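Local coordinates for ABC transporter ATP-binding protein (Leptospira interrogans serovar Copenhageni, PDB 4HZI) that probably binds and hydrolyses ATP as the ATPase subunit of an orphan ABC transporter involved in manganese utilization and tolerance, at residues A[64-69]-A[268-273]. Sequence-based numbering, arbitrary orientation.
Sequences VLLGRN and EDLYDI
Arg68 reaches along the C-terminal end of helix 264-271 and spends one nitrogen on two acceptors there. Arg68 NH1 donates to Leu270 O at 2.9 Å; this bond is nearly straight (163° at the hydrogen), lies in the carbonyl plane and uses a lone pair. Arg68 NH1 also forms a salt bridge to Asp272 OD2 at 3.1 Å. Both oxygens lie in the guanidinium plane, yet the carboxylate stands almost upright to that plane (85°) and is met from above its own. A water accepts from Arg68 NH2 and donates to Asp272 OD2, which closes a second route between the two charges and should help fix the rotation of the guanidinium. Asp272, which leaves the helix with positive phi, also forms a salt bridge through OD1 to Lys248, so its negative charge is probably balanced by both Arg68 and Lys248.

Bends at chi2 and chi3 carry the arginine chain past Tyr271 in the opposite direction, with Arg68 CD 3.5 Å from Tyr271 CD1. Nearer the strand, Leu66 crosses the tyrosine side chain at about a right angle, Leu66 CD1 lying 3.5 Å from Tyr271 OH. With CG anti to the backbone N (chi1 179°), Leu66 also sets its CD2 3.8 Å from Leu270 CD2, an apolar contact. Thr207 OG1 of the second subunit hydrogen-bonds Tyr271 O and that residue packs on Arg68, so the contact lies at the subunit interface. Strand 62-67 running into Gly67 and Arg68, followed by Lys73, is consistent with the strand-loop-helix P-loop (Walker A) of an ABC ATPase, here flanked by helix 264-271 from late in the chain.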
ATOM      1  N   VAL A  64      -0.297  -5.627 -17.895  1.00 21.22           N
ATOM      2  CA  VAL A  64      -0.208  -5.602 -16.442  1.00 22.54           C
ATOM      3  C   VAL A  64       0.277  -6.966 -15.937  1.00 26.25           C
ATOM      4  O   VAL A  64      -0.193  -8.017 -16.394  1.00 24.48           O
ATOM      5  CB  VAL A  64      -1.565  -5.412 -15.745  1.00 27.99           C
ATOM      6  CG1 VAL A  64      -1.389  -5.166 -14.225  1.00 27.15           C
ATOM      7  CG2 VAL A  64      -2.384  -4.353 -16.347  1.00 36.51           C
ATOM      8  N   LEU A  65       1.152  -6.942 -14.942  1.00 21.57           N
ATOM      9  CA  LEU A  65       1.504  -8.158 -14.171  1.00 21.78           C
ATOM     10  C   LEU A  65       0.853  -8.031 -12.816  1.00 24.21           C
ATOM     11  O   LEU A  65       1.228  -7.168 -12.001  1.00 23.50           O
ATOM     12  CB  LEU A  65       3.017  -8.276 -14.051  1.00 22.62           C
ATOM     13  CG  LEU A  65       3.652  -9.409 -13.256  1.00 26.74           C
ATOM     14  CD1 LEU A  65       3.466 -10.700 -13.988  1.00 23.92           C
ATOM     15  CD2 LEU A  65       5.157  -9.145 -13.047  1.00 29.77           C
ATOM     16  N   LEU A  66      -0.199  -8.811 -12.594  1.00 23.60           N
ATOM     17  CA  LEU A  66      -0.959  -8.778 -11.344  1.00 19.67           C
ATOM     18  C   LEU A  66      -0.590 -10.018 -10.538  1.00 22.69           C
ATOM     19  O   LEU A  66      -0.694 -11.155 -11.024  1.00 22.39           O
ATOM     20  CB  LEU A  66      -2.457  -8.762 -11.578  1.00 23.14           C
ATOM     21  CG  LEU A  66      -3.373  -8.743 -10.354  1.00 21.11           C
ATOM     22  CD1 LEU A  66      -3.301  -7.433  -9.559  1.00 21.11           C
ATOM     23  CD2 LEU A  66      -4.837  -9.007 -10.689  1.00 26.20           C
ATOM     24  N   GLY A  67      -0.082  -9.801  -9.330  1.00 22.42           N
ATOM     25  CA  GLY A  67       0.320 -10.959  -8.541  1.00 24.38           C
ATOM     26  C   GLY A  67       0.072 -10.749  -7.079  1.00 22.18           C
ATOM     27  O   GLY A  67       0.019  -9.643  -6.636  1.00 24.81           O
ATOM     28  N   ARG A  68      -0.104 -11.828  -6.339  1.00 21.61           N
ATOM     29  CA  ARG A  68      -0.149 -11.793  -4.881  1.00 27.48           C
ATOM     30  C   ARG A  68       1.157 -11.312  -4.280  1.00 29.15           C
ATOM     31  O   ARG A  68       2.207 -11.381  -4.920  1.00 23.55           O
ATOM     32  CB  ARG A  68      -0.441 -13.198  -4.349  1.00 34.57           C
ATOM     33  CG  ARG A  68      -1.645 -13.894  -4.996  1.00 39.42           C
ATOM     34  CD  ARG A  68      -2.896 -13.659  -4.223  1.00 37.87           C
ATOM     35  NE  ARG A  68      -2.725 -14.213  -2.904  1.00 34.01           N
ATOM     36  CZ  ARG A  68      -3.058 -15.448  -2.525  1.00 40.35           C
ATOM     37  NH1 ARG A  68      -3.611 -16.337  -3.379  1.00 37.33           N
ATOM     38  NH2 ARG A  68      -2.829 -15.796  -1.255  1.00 33.02           N
ATOM     39  N   ASN A  69       1.152 -10.829  -3.038  1.00 32.32           N
ATOM     40  CA  ASN A  69       2.492 -10.565  -2.463  1.00 35.48           C
ATOM     41  C   ASN A  69       3.195 -11.895  -2.245  1.00 26.03           C
ATOM     42  O   ASN A  69       2.587 -12.960  -2.063  1.00 27.50           O
ATOM     43  CB  ASN A  69       2.532  -9.697  -1.213  1.00 44.95           C
ATOM     44  CG  ASN A  69       2.181  -8.248  -1.500  1.00 46.89           C
ATOM     45  OD1 ASN A  69       2.671  -7.570  -2.489  1.00 29.24           O
ATOM     46  ND2 ASN A  69       1.290  -7.755  -0.655  1.00 46.39           N
ATOM     47  N   GLU A 268     -10.474 -15.658  -8.957  1.00 30.28           N
ATOM     48  CA  GLU A 268     -10.659 -16.562  -7.801  1.00 32.47           C
ATOM     49  C   GLU A 268      -9.550 -17.612  -7.766  1.00 32.76           C
ATOM     50  O   GLU A 268      -9.109 -18.025  -6.715  1.00 34.05           O
ATOM     51  CB  GLU A 268     -12.068 -17.207  -7.798  1.00 35.54           C
ATOM     52  CG  GLU A 268     -13.200 -16.194  -7.581  1.00 38.61           C
ATOM     53  CD  GLU A 268     -14.611 -16.758  -7.632  1.00 46.13           C
ATOM     54  OE1 GLU A 268     -14.800 -17.888  -8.144  1.00 46.10           O
ATOM     55  OE2 GLU A 268     -15.550 -16.036  -7.200  1.00 40.87           O
ATOM     56  N   ASP A 269      -9.039 -18.007  -8.930  1.00 33.35           N
ATOM     57  CA  ASP A 269      -7.931 -18.922  -8.977  1.00 30.63           C
ATOM     58  C   ASP A 269      -6.673 -18.218  -8.472  1.00 30.33           C
ATOM     59  O   ASP A 269      -5.891 -18.784  -7.723  1.00 34.74           O
ATOM     60  CB  ASP A 269      -7.711 -19.454 -10.393  1.00 38.56           C
ATOM     61  CG  ASP A 269      -6.646 -20.529 -10.465  1.00 47.57           C
ATOM     62  OD1 ASP A 269      -6.250 -21.041  -9.407  1.00 52.32           O
ATOM     63  OD2 ASP A 269      -6.194 -20.867 -11.585  1.00 60.76           O
ATOM     64  N   LEU A 270      -6.518 -16.941  -8.804  1.00 27.18           N
ATOM     65  CA  LEU A 270      -5.364 -16.203  -8.335  1.00 24.87           C
ATOM     66  C   LEU A 270      -5.406 -15.954  -6.787  1.00 22.44           C
ATOM     67  O   LEU A 270      -4.406 -16.049  -6.125  1.00 28.30           O
ATOM     68  CB  LEU A 270      -5.303 -14.847  -9.064  1.00 25.61           C
ATOM     69  CG  LEU A 270      -4.169 -13.928  -8.712  1.00 26.93           C
ATOM     70  CD1 LEU A 270      -2.826 -14.547  -9.033  1.00 27.18           C
ATOM     71  CD2 LEU A 270      -4.345 -12.600  -9.435  1.00 32.21           C
ATOM     72  N   TYR A 271      -6.555 -15.555  -6.306  1.00 28.03           N
ATOM     73  CA  TYR A 271      -6.706 -15.035  -4.965  1.00 29.07           C
ATOM     74  C   TYR A 271      -7.229 -16.106  -3.991  1.00 33.45           C
ATOM     75  O   TYR A 271      -7.196 -15.892  -2.770  1.00 35.38           O
ATOM     76  CB  TYR A 271      -7.630 -13.830  -4.989  1.00 31.87           C
ATOM     77  CG  TYR A 271      -6.926 -12.616  -5.518  1.00 29.22           C
ATOM     78  CD1 TYR A 271      -5.896 -12.030  -4.814  1.00 27.69           C
ATOM     79  CD2 TYR A 271      -7.251 -12.082  -6.755  1.00 28.33           C
ATOM     80  CE1 TYR A 271      -5.208 -10.946  -5.289  1.00 24.44           C
ATOM     81  CE2 TYR A 271      -6.583 -10.968  -7.229  1.00 25.69           C
ATOM     82  CZ  TYR A 271      -5.573 -10.378  -6.495  1.00 24.79           C
ATOM     83  OH  TYR A 271      -4.903  -9.259  -7.014  1.00 26.38           O
ATOM     84  N   ASP A 272      -7.697 -17.238  -4.520  1.00 32.77           N
ATOM     85  CA  ASP A 272      -8.167 -18.365  -3.676  1.00 36.51           C
ATOM     86  C   ASP A 272      -9.415 -18.087  -2.819  1.00 38.88           C
ATOM     87  O   ASP A 272      -9.659 -18.771  -1.821  1.00 44.58           O
ATOM     88  CB  ASP A 272      -7.020 -18.835  -2.769  1.00 33.59           C
ATOM     89  CG  ASP A 272      -5.861 -19.429  -3.536  1.00 40.45           C
ATOM     90  OD1 ASP A 272      -6.072 -20.170  -4.533  1.00 42.48           O
ATOM     91  OD2 ASP A 272      -4.713 -19.178  -3.123  1.00 40.03           O
ATOM     92  N   ILE A 273     -10.222 -17.108  -3.208  1.00 33.38           N
ATOM     93  CA  ILE A 273     -11.451 -16.811  -2.524  1.00 32.10           C
ATOM     94  C   ILE A 273     -12.500 -16.348  -3.479  1.00 29.45           C
ATOM     95  O   ILE A 273     -12.173 -15.840  -4.553  1.00 33.38           O
ATOM     96  CB  ILE A 273     -11.274 -15.672  -1.457  1.00 36.82           C
ATOM     97  CG1 ILE A 273     -10.581 -14.450  -2.051  1.00 39.72           C
ATOM     98  CG2 ILE A 273     -10.460 -16.168  -0.299  1.00 38.03           C
ATOM     99  CD1 ILE A 273     -10.665 -13.233  -1.159  1.00 47.24           C
TER
HETATM  100  O   HOH W   1      -3.971 -18.473  -0.778  1.00 43.82           O